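Local structure of ABC transporter ATP-binding protein (Leptospira interrogans serovar Copenhageni, 4HZI) at residues S33-E38 with G89-F94; N60-L65 with D239-A244; V64-N69 with H232-I237; L195-P200 with F225-I230. The protein probably binds and hydrolyses ATP as the nucleotide-binding subunit of an orphan ABC transporter involved in manganese utilization and tolerance. All blocks are in the same frame, centred on the assembly; numbering follows the deposited sequence.

Contact 1. Residues S33-E38 with G89-F94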
loop_
_atom_site.group_PDB
_atom_site.type_symbol
_atom_site.label_atom_id
_atom_site.label_comp_id
_atom_site.label_asym_id
_atom_site.label_seq_id
_atom_site.Cartn_x
_atom_site.Cartn_y
_atom_site.Cartn_z
ATOM N N SER A 33 4.511 11.852 -31.394
ATOM C CA SER A 33 5.063 11.946 -30.030
ATOM C C SER A 33 4.078 12.788 -29.211
ATOM O O SER A 33 3.844 13.943 -29.546
ATOM C CB SER A 33 6.420 12.622 -30.042
ATOM O OG SER A 33 6.859 12.832 -28.696
ATOM N N LEU A 34 3.485 12.224 -28.168
ATOM C CA LEU A 34 2.418 12.932 -27.429
ATOM C C LEU A 34 3.037 13.641 -26.185
ATOM O O LEU A 34 2.793 14.783 -25.957
ATOM C CB LEU A 34 1.300 11.964 -27.019
ATOM C CG LEU A 34 0.042 12.595 -26.437
ATOM C CD1 LEU A 34 -1.220 11.765 -26.752
ATOM C CD2 LEU A 34 0.220 12.742 -24.939
ATOM N N LEU A 35 3.792 12.917 -25.394
ATOM C CA LEU A 35 4.538 13.496 -24.254
ATOM C C LEU A 35 6.028 13.215 -24.437
ATOM O O LEU A 35 6.452 12.071 -24.708
ATOM C CB LEU A 35 4.076 12.891 -22.952
ATOM C CG LEU A 35 4.796 13.437 -21.702
ATOM C CD1 LEU A 35 4.427 14.896 -21.498
ATOM C CD2 LEU A 35 4.512 12.644 -20.455
ATOM N N SER A 36 6.851 14.250 -24.290
ATOM C CA SER A 36 8.279 14.026 -24.344
ATOM C C SER A 36 8.993 14.863 -23.298
ATOM O O SER A 36 8.669 16.031 -23.126
ATOM C CB SER A 36 8.878 14.302 -25.695
ATOM O OG SER A 36 8.714 15.612 -26.089
ATOM N N LEU A 37 9.909 14.208 -22.608
ATOM C CA LEU A 37 10.802 14.859 -21.648
ATOM C C LEU A 37 12.221 14.614 -22.142
ATOM O O LEU A 37 12.604 13.472 -22.426
ATOM C CB LEU A 37 10.649 14.258 -20.281
ATOM C CG LEU A 37 9.417 14.698 -19.484
ATOM C CD1 LEU A 37 8.119 14.138 -20.063
ATOM C CD2 LEU A 37 9.551 14.306 -18.049
ATOM N N GLU A 38 12.980 15.687 -22.268
ATOM C CA GLU A 38 14.399 15.594 -22.653
ATOM C C GLU A 38 15.271 16.290 -21.583
ATOM O O GLU A 38 15.175 17.506 -21.424
ATOM C CB GLU A 38 14.591 16.301 -23.985
ATOM C CG GLU A 38 13.805 15.650 -25.110
ATOM C CD GLU A 38 14.070 16.288 -26.465
ATOM O OE1 GLU A 38 13.860 17.512 -26.621
ATOM O OE2 GLU A 38 14.476 15.553 -27.379
ATOM N N GLY A 89 16.108 21.406 -19.011
ATOM C CA GLY A 89 15.572 20.399 -19.916
ATOM C C GLY A 89 14.279 20.866 -20.547
ATOM O O GLY A 89 13.798 21.962 -20.269
ATOM N N THR A 90 13.698 20.020 -21.397
ATOM C CA THR A 90 12.573 20.407 -22.195
ATOM C C THR A 90 11.468 19.360 -22.079
ATOM O O THR A 90 11.765 18.167 -22.120
ATOM C CB THR A 90 12.979 20.517 -23.675
ATOM O OG1 THR A 90 14.039 21.478 -23.806
ATOM C CG2 THR A 90 11.813 20.969 -24.519
ATOM N N ILE A 91 10.232 19.826 -21.926
ATOM C CA ILE A 91 9.055 18.936 -21.849
ATOM C C ILE A 91 8.039 19.483 -22.830
ATOM O O ILE A 91 7.858 20.717 -22.952
ATOM C CB ILE A 91 8.555 18.781 -20.403
ATOM C CG1 ILE A 91 7.227 17.993 -20.389
ATOM C CG2 ILE A 91 8.413 20.135 -19.715
ATOM C CD1 ILE A 91 6.829 17.525 -19.019
ATOM N N ARG A 92 7.421 18.576 -23.601
ATOM C CA ARG A 92 6.496 18.976 -24.631
ATOM C C ARG A 92 5.261 18.094 -24.589
ATOM O O ARG A 92 5.353 16.891 -24.283
ATOM C CB ARG A 92 7.114 18.791 -26.012
ATOM C CG ARG A 92 8.310 19.643 -26.340
ATOM C CD ARG A 92 8.906 19.204 -27.673
ATOM N NE ARG A 92 10.242 19.753 -27.837
ATOM C CZ ARG A 92 10.533 20.913 -28.415
ATOM N NH1 ARG A 92 9.576 21.694 -28.929
ATOM N NH2 ARG A 92 11.806 21.295 -28.491
ATOM N N LEU A 93 4.137 18.716 -24.892
ATOM C CA LEU A 93 2.912 18.044 -25.238
ATOM C C LEU A 93 2.761 18.216 -26.736
ATOM O O LEU A 93 2.700 19.342 -27.270
ATOM C CB LEU A 93 1.750 18.633 -24.413
ATOM C CG LEU A 93 0.376 18.008 -24.642
ATOM C CD1 LEU A 93 0.396 16.537 -24.221
ATOM C CD2 LEU A 93 -0.665 18.802 -23.874
ATOM N N PHE A 94 2.765 17.092 -27.440
ATOM C CA PHE A 94 2.879 17.096 -28.908
ATOM C C PHE A 94 4.065 17.986 -29.288
ATOM O O PHE A 94 5.156 17.821 -28.744
ATOM C CB PHE A 94 1.530 17.486 -29.572
ATOM C CG PHE A 94 0.408 16.483 -29.324
ATOM C CD1 PHE A 94 0.434 15.218 -29.909
ATOM C CD2 PHE A 94 -0.671 16.810 -28.508
ATOM C CE1 PHE A 94 -0.587 14.306 -29.667
ATOM C CE2 PHE A 94 -1.690 15.903 -28.263
ATOM C CZ PHE A 94 -1.645 14.649 -28.844
HETATM O O HOH W 1 5.959 15.588 -27.396
HETATM O O HOH W 2 10.934 17.221 -24.834
HETATM O O HOH W 3 16.596 19.192 -23.112
#
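Leu34 lays its branch point and one methyl against the far end of the Phe94 ring, with Leu34 CG 3.6 Å from Phe94 CZ and Leu34 CD1 beside both CZ and CE1 of that ring. Leu34 CD2 runs alongside Leu93, 3.9 Å from Leu93 CD1. Leu34 O lies over a face of the Phe94 ring and also accepts a hydrogen bond from Phe94 N at 2.7 Å. From Leu35 on the chains run antiparallel. Ser36 with Arg92 and Glu38 with Thr90 are hydrogen-bonded pairs; Leu35 with Leu93 and Leu37 with Ile91 are non-hydrogen-bonded ones. Leu37 and Ile91 point the same way, their CD1 atoms 3.8 Å apart; CG1 of Ile91, anti to its backbone N (chi1 173°), carries that methyl to Leu37. On the face of Ser36 and Arg92 the contact is more polar. Ser36 OG sits 3.6 Å from Arg92 CB and touches two waters: one also reaches Ser33 OG and Phe94 O, the other donates to Thr90 O. Ser33 OG is further held by Glu56. Leu34 and Leu35 both face Ile57, a classic beta bulge. Strand 36-42 lies between 53-58 and 90-93 in the antiparallel sheet of the ABC ATPase domain; 96-97 follows beyond 90-93, and helix 73-80 covers the Leu37 and Ile91 face through Leu76, Leu79 and Ile80.

Contact 2. Residues N60-L65 with D239-A244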
loop_
_atom_site.group_PDB
_atom_site.type_symbol
_atom_site.label_atom_id
_atom_site.label_comp_id
_atom_site.label_asym_id
_atom_site.label_seq_id
_atom_site.Cartn_x
_atom_site.Cartn_y
_atom_site.Cartn_z
ATOM N N ASN A 60 -1.594 6.747 -28.035
ATOM C CA ASN A 60 -2.105 5.392 -27.800
ATOM C C ASN A 60 -1.123 4.386 -27.187
ATOM O O ASN A 60 -1.385 3.170 -27.147
ATOM C CB ASN A 60 -2.793 4.853 -29.089
ATOM C CG ASN A 60 -3.976 5.715 -29.506
ATOM O OD1 ASN A 60 -4.658 6.312 -28.675
ATOM N ND2 ASN A 60 -4.242 5.760 -30.802
ATOM N N GLU A 61 -0.001 4.877 -26.650
ATOM C CA GLU A 61 0.830 4.055 -25.809
ATOM C C GLU A 61 0.416 4.119 -24.318
ATOM O O GLU A 61 -0.163 5.124 -23.796
ATOM C CB GLU A 61 2.318 4.433 -25.919
ATOM C CG GLU A 61 2.894 4.194 -27.293
ATOM C CD GLU A 61 4.399 4.352 -27.308
ATOM O OE1 GLU A 61 4.919 5.217 -26.536
ATOM O OE2 GLU A 61 5.044 3.616 -28.108
ATOM N N HIS A 62 0.723 3.032 -23.640
ATOM C CA HIS A 62 0.473 2.898 -22.217
ATOM C C HIS A 62 1.860 2.621 -21.593
ATOM O O HIS A 62 2.480 1.583 -21.820
ATOM C CB HIS A 62 -0.566 1.788 -21.990
ATOM C CG HIS A 62 -1.890 2.143 -22.566
ATOM N ND1 HIS A 62 -2.677 3.160 -22.044
ATOM C CD2 HIS A 62 -2.511 1.733 -23.707
ATOM C CE1 HIS A 62 -3.759 3.302 -22.793
ATOM N NE2 HIS A 62 -3.683 2.445 -23.807
ATOM N N CYS A 63 2.320 3.589 -20.792
ATOM C CA CYS A 63 3.653 3.576 -20.216
ATOM C C CYS A 63 3.562 3.533 -18.691
ATOM O O CYS A 63 2.772 4.246 -18.109
ATOM C CB CYS A 63 4.398 4.839 -20.646
ATOM S SG CYS A 63 6.128 4.835 -20.082
ATOM N N VAL A 64 4.329 2.669 -18.058
ATOM C CA VAL A 64 4.385 2.611 -16.605
ATOM C C VAL A 64 5.644 3.334 -16.113
ATOM O O VAL A 64 6.737 3.155 -16.665
ATOM C CB VAL A 64 4.539 1.185 -16.051
ATOM C CG1 VAL A 64 4.365 1.156 -14.511
ATOM C CG2 VAL A 64 3.643 0.214 -16.689
ATOM N N LEU A 65 5.499 4.083 -15.028
ATOM C CA LEU A 65 6.661 4.620 -14.280
ATOM C C LEU A 65 6.769 3.830 -12.999
ATOM O O LEU A 65 5.904 3.925 -12.110
ATOM C CB LEU A 65 6.458 6.103 -14.002
ATOM C CG LEU A 65 7.480 6.893 -13.196
ATOM C CD1 LEU A 65 8.728 7.068 -14.001
ATOM C CD2 LEU A 65 6.913 8.276 -12.812
ATOM N N ASP A 239 -1.847 -5.831 -17.962
ATOM C CA ASP A 239 -1.192 -6.355 -19.147
ATOM C C ASP A 239 -1.069 -5.437 -20.352
ATOM O O ASP A 239 -0.211 -5.664 -21.197
ATOM C CB ASP A 239 -1.885 -7.665 -19.598
ATOM C CG ASP A 239 -3.298 -7.442 -20.220
ATOM O OD1 ASP A 239 -3.901 -6.334 -20.144
ATOM O OD2 ASP A 239 -3.819 -8.426 -20.798
ATOM N N PHE A 240 -1.890 -4.406 -20.480
ATOM C CA PHE A 240 -1.792 -3.585 -21.688
ATOM C C PHE A 240 -0.660 -2.516 -21.660
ATOM O O PHE A 240 -0.461 -1.811 -22.606
ATOM C CB PHE A 240 -3.126 -2.965 -22.070
ATOM C CG PHE A 240 -3.717 -2.058 -21.067
ATOM C CD1 PHE A 240 -3.338 -0.714 -20.997
ATOM C CD2 PHE A 240 -4.689 -2.501 -20.216
ATOM C CE1 PHE A 240 -3.897 0.138 -20.069
ATOM C CE2 PHE A 240 -5.251 -1.662 -19.268
ATOM C CZ PHE A 240 -4.850 -0.331 -19.172
ATOM N N TYR A 241 0.041 -2.408 -20.548
ATOM C CA TYR A 241 1.223 -1.528 -20.445
ATOM C C TYR A 241 2.371 -2.128 -21.224
ATOM O O TYR A 241 2.839 -3.236 -20.948
ATOM C CB TYR A 241 1.573 -1.228 -18.958
ATOM C CG TYR A 241 0.613 -0.169 -18.506
ATOM C CD1 TYR A 241 0.840 1.177 -18.782
ATOM C CD2 TYR A 241 -0.601 -0.520 -17.902
ATOM C CE1 TYR A 241 -0.124 2.139 -18.476
ATOM C CE2 TYR A 241 -1.561 0.439 -17.607
ATOM C CZ TYR A 241 -1.345 1.746 -17.876
ATOM O OH TYR A 241 -2.356 2.669 -17.560
ATOM N N SER A 242 2.809 -1.415 -22.244
ATOM C CA SER A 242 3.825 -1.962 -23.150
ATOM C C SER A 242 5.220 -1.324 -23.037
ATOM O O SER A 242 6.187 -1.833 -23.611
ATOM C CB SER A 242 3.326 -1.779 -24.587
ATOM O OG SER A 242 3.360 -0.409 -24.972
ATOM N N LYS A 243 5.321 -0.202 -22.332
ATOM C CA LYS A 243 6.585 0.569 -22.193
ATOM C C LYS A 243 6.741 0.877 -20.721
ATOM O O LYS A 243 5.734 0.965 -19.995
ATOM C CB LYS A 243 6.497 1.917 -22.890
ATOM C CG LYS A 243 6.194 1.899 -24.371
ATOM C CD LYS A 243 7.432 1.512 -25.152
ATOM C CE LYS A 243 8.427 2.658 -25.198
ATOM N NZ LYS A 243 9.053 2.738 -26.547
ATOM N N ALA A 244 7.975 1.090 -20.273
ATOM C CA ALA A 244 8.186 1.463 -18.869
ATOM C C ALA A 244 9.376 2.408 -18.763
ATOM O O ALA A 244 10.278 2.473 -19.632
ATOM C CB ALA A 244 8.401 0.263 -18.018
HETATM O O HOH W 4 7.544 3.715 -28.885
HETATM O O HOH W 5 4.925 0.374 -26.804
HETATM O O HOH W 6 1.002 0.596 -25.501
#
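His62 meets Phe240 and Tyr241 in an aromatic cluster at the start of a parallel strand pair in the mixed core sheet of the ABC ATPase domain. Both aromatic contacts are T-shaped. Phe240 turns its edge to the His62 ring, Phe240 CD1 coming 3.6 Å from His62 CG over one face, with the planes 80° apart. The His62 ring in turn presents its edge to a face of Tyr241, and His62 CB lies over that same ring, 3.6 Å from Tyr241 CD1. Phe240 CG is tucked between its own backbone N and carbonyl carbon (chi1 61°), which brings the ring back to His62. Ser227 holds the polar ends of the cluster, its OG bonding both His62 ND1 and Tyr241 OH, while His220 stacks on Phe240. Apolar contact continues at Val64, whose CG2 packs 3.4 Å from Tyr241 CB, the two side chains roughly perpendicular. Cys63 pairs with Lys243 and Val64 with Ala244 in parallel register; the bond across them runs from Val64 N to Lys243 O at 2.9 Å. His62 O receives Ser242 N at 3.0 Å as well as a weak bond from Lys243 N, so one carbonyl grips the turn leading into the second strand. The opposite charges meet through water: Glu61 OE2 and Lys243 NZ are 4.4 Å apart, too far for a salt bridge, and Glu61 OE1 is bonded to Lys58 N. A single water spans the gap, donating to Glu61 OE2 at 2.6 Å and accepting from Lys243 NZ at 2.9 Å.

Contact 3. Residues V64-N69 with H232-I237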
loop_
_atom_site.group_PDB
_atom_site.type_symbol
_atom_site.label_atom_id
_atom_site.label_comp_id
_atom_site.label_asym_id
_atom_site.label_seq_id
_atom_site.Cartn_x
_atom_site.Cartn_y
_atom_site.Cartn_z
ATOM N N VAL A 64 4.329 2.669 -18.058
ATOM C CA VAL A 64 4.385 2.611 -16.605
ATOM C C VAL A 64 5.644 3.334 -16.113
ATOM O O VAL A 64 6.737 3.155 -16.665
ATOM C CB VAL A 64 4.539 1.185 -16.051
ATOM C CG1 VAL A 64 4.365 1.156 -14.511
ATOM C CG2 VAL A 64 3.643 0.214 -16.689
ATOM N N LEU A 65 5.499 4.083 -15.028
ATOM C CA LEU A 65 6.661 4.620 -14.280
ATOM C C LEU A 65 6.769 3.830 -12.999
ATOM O O LEU A 65 5.904 3.925 -12.110
ATOM C CB LEU A 65 6.458 6.103 -14.002
ATOM C CG LEU A 65 7.480 6.893 -13.196
ATOM C CD1 LEU A 65 8.728 7.068 -14.001
ATOM C CD2 LEU A 65 6.913 8.276 -12.812
ATOM N N LEU A 66 7.771 2.960 -12.928
ATOM C CA LEU A 66 7.987 2.096 -11.768
ATOM C C LEU A 66 9.170 2.650 -10.984
ATOM O O LEU A 66 10.268 2.848 -11.529
ATOM C CB LEU A 66 8.278 0.661 -12.162
ATOM C CG LEU A 66 8.539 -0.350 -11.044
ATOM C CD1 LEU A 66 7.302 -0.646 -10.187
ATOM C CD2 LEU A 66 9.089 -1.680 -11.547
ATOM N N GLY A 67 8.932 2.981 -9.719
ATOM C CA GLY A 67 10.027 3.551 -8.944
ATOM C C GLY A 67 9.975 3.124 -7.510
ATOM O O GLY A 67 8.940 2.785 -7.025
ATOM N N ARG A 68 11.114 3.120 -6.843
ATOM C CA ARG A 68 11.189 2.929 -5.399
ATOM C C ARG A 68 10.481 4.033 -4.638
ATOM O O ARG A 68 10.278 5.129 -5.163
ATOM C CB ARG A 68 12.657 2.905 -4.965
ATOM C CG ARG A 68 13.550 1.953 -5.770
ATOM C CD ARG A 68 13.643 0.613 -5.127
ATOM N NE ARG A 68 14.236 0.775 -3.823
ATOM C CZ ARG A 68 15.535 0.689 -3.540
ATOM N NH1 ARG A 68 16.463 0.429 -4.488
ATOM N NH2 ARG A 68 15.912 0.866 -2.269
ATOM N N ASN A 69 10.095 3.803 -3.383
ATOM C CA ASN A 69 9.589 4.990 -2.656
ATOM C C ASN A 69 10.749 5.946 -2.423
ATOM O O ASN A 69 11.929 5.573 -2.356
ATOM C CB ASN A 69 8.820 4.717 -1.370
ATOM C CG ASN A 69 7.464 4.083 -1.627
ATOM O OD1 ASN A 69 6.630 4.504 -2.526
ATOM N ND2 ASN A 69 7.233 3.029 -0.863
ATOM N N HIS A 232 4.799 1.773 -7.336
ATOM C CA HIS A 232 5.966 1.123 -6.739
ATOM C C HIS A 232 5.783 -0.371 -6.609
ATOM O O HIS A 232 6.654 -1.045 -6.093
ATOM C CB HIS A 232 6.381 1.745 -5.411
ATOM C CG HIS A 232 5.420 1.509 -4.291
ATOM N ND1 HIS A 232 4.353 2.344 -4.076
ATOM C CD2 HIS A 232 5.400 0.601 -3.283
ATOM C CE1 HIS A 232 3.684 1.943 -3.007
ATOM N NE2 HIS A 232 4.283 0.880 -2.517
ATOM N N ARG A 233 4.690 -0.918 -7.151
ATOM C CA ARG A 233 4.411 -2.345 -7.006
ATOM C C ARG A 233 4.153 -3.017 -8.340
ATOM O O ARG A 233 3.069 -2.850 -8.895
ATOM C CB ARG A 233 3.165 -2.555 -6.144
ATOM C CG ARG A 233 3.370 -2.214 -4.684
ATOM C CD ARG A 233 2.157 -2.723 -3.896
ATOM N NE ARG A 233 2.130 -2.052 -2.614
ATOM C CZ ARG A 233 2.589 -2.553 -1.469
ATOM N NH1 ARG A 233 3.080 -3.799 -1.380
ATOM N NH2 ARG A 233 2.531 -1.789 -0.384
ATOM N N PRO A 234 5.104 -3.831 -8.819
ATOM C CA PRO A 234 4.957 -4.440 -10.135
ATOM C C PRO A 234 3.678 -5.232 -10.313
ATOM O O PRO A 234 3.118 -5.232 -11.429
ATOM C CB PRO A 234 6.181 -5.348 -10.219
ATOM C CG PRO A 234 7.198 -4.593 -9.485
ATOM C CD PRO A 234 6.470 -4.048 -8.299
ATOM N N GLU A 235 3.150 -5.801 -9.240
ATOM C CA GLU A 235 1.925 -6.614 -9.351
ATOM C C GLU A 235 0.662 -5.839 -9.677
ATOM O O GLU A 235 -0.332 -6.442 -10.049
ATOM C CB GLU A 235 1.685 -7.492 -8.093
ATOM C CG GLU A 235 1.429 -6.719 -6.815
ATOM C CD GLU A 235 2.725 -6.271 -6.095
ATOM O OE1 GLU A 235 3.854 -6.156 -6.690
ATOM O OE2 GLU A 235 2.606 -6.064 -4.889
ATOM N N GLU A 236 0.712 -4.513 -9.574
ATOM C CA GLU A 236 -0.400 -3.626 -9.862
ATOM C C GLU A 236 -0.515 -3.232 -11.323
ATOM O O GLU A 236 -1.363 -2.389 -11.651
ATOM C CB GLU A 236 -0.226 -2.323 -9.068
ATOM C CG GLU A 236 -0.491 -2.482 -7.590
ATOM C CD GLU A 236 -0.216 -1.228 -6.776
ATOM O OE1 GLU A 236 0.144 -0.147 -7.333
ATOM O OE2 GLU A 236 -0.417 -1.337 -5.567
ATOM N N ILE A 237 0.379 -3.738 -12.178
ATOM C CA ILE A 237 0.486 -3.236 -13.561
ATOM C C ILE A 237 -0.334 -4.113 -14.496
ATOM O O ILE A 237 0.023 -5.249 -14.717
ATOM C CB ILE A 237 1.950 -3.257 -14.061
ATOM C CG1 ILE A 237 2.806 -2.337 -13.181
ATOM C CG2 ILE A 237 2.005 -2.774 -15.486
ATOM C CD1 ILE A 237 4.286 -2.481 -13.357
#
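The His232 ring has Asn69 OD1 over one face, near the ring's margin and 3.5 Å from His232 ND1, while Asn69 ND2 lies nearer CD2 and NE2 of the ring. The amide and ring planes stand 59° apart, so the groups meet at a slant rather than stacked flat. A chi1 of 69° sets the ring beside Asn69, and His232 ND1 itself bonds Glu199 OE2. The backbone places His232 CB 3.2 Å from Gly67 O. Sequence and position are consistent with the switch histidine of the H-loop set against the start of the Walker A P-loop. A sulfate about 4 Å from the Asn69 side chain, and Asp205 of the second subunit bonded to Asn69 N, fit a nucleotide site at the dimer interface. Farther back the contact is apolar. Leu66 CD1 meets Pro234 CD at 4.0 Å, and Val64 CG2 touches Ile237 CG2 at 3.6 Å. Pro234, which opens the 3-10 turn 234-236, and Ile237 after it thereby rest against strand 62-67, beside strand 227-231, with Leu270 and Tyr271 of helix 264-271 closing over Leu66.

Contact 4. Residues L195-P200 with F225-I230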
loop_
_atom_site.group_PDB
_atom_site.type_symbol
_atom_site.label_atom_id
_atom_site.label_comp_id
_atom_site.label_asym_id
_atom_site.label_seq_id
_atom_site.Cartn_x
_atom_site.Cartn_y
_atom_site.Cartn_z
ATOM N N LEU A 195 -3.905 10.454 -19.899
ATOM C CA LEU A 195 -4.308 10.231 -18.529
ATOM C C LEU A 195 -3.124 9.840 -17.668
ATOM O O LEU A 195 -2.315 8.972 -18.014
ATOM C CB LEU A 195 -5.330 9.102 -18.489
ATOM C CG LEU A 195 -5.760 8.585 -17.121
ATOM C CD1 LEU A 195 -6.328 9.657 -16.195
ATOM C CD2 LEU A 195 -6.832 7.542 -17.380
ATOM N N ILE A 196 -3.025 10.466 -16.515
ATOM C CA ILE A 196 -2.060 10.024 -15.519
ATOM C C ILE A 196 -2.759 9.307 -14.378
ATOM O O ILE A 196 -3.644 9.869 -13.743
ATOM C CB ILE A 196 -1.281 11.208 -14.915
ATOM C CG1 ILE A 196 -0.553 12.017 -15.967
ATOM C CG2 ILE A 196 -0.312 10.669 -13.877
ATOM C CD1 ILE A 196 0.119 13.288 -15.411
ATOM N N MET A 197 -2.404 8.049 -14.132
ATOM C CA MET A 197 -2.939 7.315 -13.003
ATOM C C MET A 197 -1.833 7.143 -11.950
ATOM O O MET A 197 -0.912 6.353 -12.099
ATOM C CB MET A 197 -3.479 5.964 -13.422
ATOM C CG MET A 197 -4.741 6.124 -14.256
ATOM S SD MET A 197 -5.343 4.532 -14.743
ATOM C CE MET A 197 -4.544 4.480 -16.337
ATOM N N ASP A 198 -1.939 7.937 -10.902
ATOM C CA ASP A 198 -0.911 8.060 -9.891
ATOM C C ASP A 198 -1.225 7.141 -8.709
ATOM O O ASP A 198 -2.040 7.504 -7.851
ATOM C CB ASP A 198 -0.873 9.543 -9.453
ATOM C CG ASP A 198 0.281 9.867 -8.513
ATOM O OD1 ASP A 198 1.166 9.004 -8.301
ATOM O OD2 ASP A 198 0.286 11.019 -7.996
ATOM N N GLU A 199 -0.665 5.930 -8.707
ATOM C CA GLU A 199 -0.842 4.972 -7.611
ATOM C C GLU A 199 -2.346 4.641 -7.428
ATOM O O GLU A 199 -2.857 4.703 -6.308
ATOM C CB GLU A 199 -0.298 5.591 -6.313
ATOM C CG GLU A 199 1.211 5.784 -6.350
ATOM C CD GLU A 199 1.963 4.501 -6.033
ATOM O OE1 GLU A 199 1.305 3.427 -5.930
ATOM O OE2 GLU A 199 3.205 4.556 -5.886
ATOM N N PRO A 200 -3.067 4.384 -8.536
ATOM C CA PRO A 200 -4.509 4.191 -8.472
ATOM C C PRO A 200 -4.924 2.983 -7.632
ATOM O O PRO A 200 -6.078 2.948 -7.208
ATOM C CB PRO A 200 -4.883 3.936 -9.924
ATOM C CG PRO A 200 -3.682 3.270 -10.481
ATOM C CD PRO A 200 -2.548 4.059 -9.870
ATOM N N PHE A 225 -6.655 4.833 -26.001
ATOM C CA PHE A 225 -6.301 6.012 -25.172
ATOM C C PHE A 225 -4.802 5.990 -24.814
ATOM O O PHE A 225 -4.084 5.081 -25.241
ATOM C CB PHE A 225 -7.191 6.153 -23.918
ATOM C CG PHE A 225 -6.970 5.111 -22.826
ATOM C CD1 PHE A 225 -7.322 3.785 -22.991
ATOM C CD2 PHE A 225 -6.442 5.482 -21.584
ATOM C CE1 PHE A 225 -7.178 2.874 -21.963
ATOM C CE2 PHE A 225 -6.267 4.567 -20.562
ATOM C CZ PHE A 225 -6.595 3.246 -20.746
ATOM N N THR A 226 -4.333 7.053 -24.178
ATOM C CA THR A 226 -2.881 7.199 -23.884
ATOM C C THR A 226 -2.762 7.384 -22.372
ATOM O O THR A 226 -3.534 8.153 -21.791
ATOM C CB THR A 226 -2.247 8.414 -24.598
ATOM O OG1 THR A 226 -2.498 8.342 -26.003
ATOM C CG2 THR A 226 -0.736 8.409 -24.427
ATOM N N SER A 227 -1.816 6.695 -21.749
ATOM C CA SER A 227 -1.682 6.766 -20.309
ATOM C C SER A 227 -0.291 6.578 -19.753
ATOM O O SER A 227 0.554 5.938 -20.356
ATOM C CB SER A 227 -2.659 5.799 -19.625
ATOM O OG SER A 227 -2.233 4.479 -19.668
ATOM N N LEU A 228 -0.142 7.087 -18.537
ATOM C CA LEU A 228 1.044 6.941 -17.721
ATOM C C LEU A 228 0.589 6.458 -16.372
ATOM O O LEU A 228 -0.163 7.110 -15.720
ATOM C CB LEU A 228 1.767 8.286 -17.563
ATOM C CG LEU A 228 2.996 8.318 -16.671
ATOM C CD1 LEU A 228 4.111 7.424 -17.185
ATOM C CD2 LEU A 228 3.546 9.743 -16.561
ATOM N N TYR A 229 1.039 5.295 -15.986
ATOM C CA TYR A 229 0.641 4.601 -14.770
ATOM C C TYR A 229 1.820 4.619 -13.824
ATOM O O TYR A 229 2.910 4.109 -14.135
ATOM C CB TYR A 229 0.279 3.174 -15.127
ATOM C CG TYR A 229 -0.415 2.335 -14.077
ATOM C CD1 TYR A 229 0.312 1.675 -13.075
ATOM C CD2 TYR A 229 -1.801 2.155 -14.093
ATOM C CE1 TYR A 229 -0.333 0.881 -12.136
ATOM C CE2 TYR A 229 -2.437 1.354 -13.156
ATOM C CZ TYR A 229 -1.711 0.754 -12.165
ATOM O OH TYR A 229 -2.348 -0.031 -11.241
ATOM N N ILE A 230 1.608 5.176 -12.648
ATOM C CA ILE A 230 2.688 5.329 -11.668
ATOM C C ILE A 230 2.487 4.408 -10.483
ATOM O O ILE A 230 1.446 4.428 -9.831
ATOM C CB ILE A 230 2.717 6.791 -11.192
ATOM C CG1 ILE A 230 2.961 7.707 -12.425
ATOM C CG2 ILE A 230 3.841 7.031 -10.163
ATOM C CD1 ILE A 230 1.952 8.739 -12.526
#
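Ile230 leans over Met197 O, Asp198 and Ile196. Its CB sits 3.8 Å from Met197 O and also near Asp198 OD1. The CG2 branch of Ile230 stays with that carboxylate, 3.8 Å from Asp198 OD1, while CG1 passes Met197 O. The tip, Ile230 CD1, comes 3.3 Å from Ile196 CG2, unusually close, so the exact fit there is doubtful; chi2 of 127° lies well off a staggered value. On the same side Lys73 and Val77 of helix 73-80 touch Ile230. Beneath these side chains the segments 195-198 and 227-230 run parallel, their axes 8° apart; they belong to strands 194-198 and 227-231, the two ends of a beta-alpha-beta crossover through helix 206-222. Their backbone bonds zigzag through Leu195, Leu228, Met197 and Ile230, and end where Glu199 N donates to Ile230 O at 2.8 Å. The sequence at Asp198 and Glu199 fits the Walker B end of an ABC ATPase strand. The other face carries Met197 and Tyr229: Met197 SD lies 5.5 Å from the ring centroid of Tyr229, oblique to it, a Met-aromatic contact, and Met197 CE reaches Ser227 CB at 4.0 Å. Pro200 CD stands over a face of the Tyr229 ring, and Pro200 CG comes 3.5 Å from Tyr229 CE2.

Contacts 2 and 4 lie in the mixed core sheet, centres about 9 Å apart, and contact 3 sets the loop 232-237 against its strand 62-67. Contacts 2 and 3 share Val64 and Leu65, with centres about 12 Å apart; along the chain contact 4 is nested inside the loops both close. Leu65 N probably bonds Tyr229 O, tying strand 62-67 to 227-231. Contact 1 belongs to the separate antiparallel sheet, centres about 16 Å from contact 4, yet Leu34 CD1 touches Thr226 OG1. It closes before contact 4 opens, while its segments alternate with those of contacts 2 and 3. Contacts 3 and 4 bring the probable P-loop, Walker B and H-loop elements together at the ends of core strands.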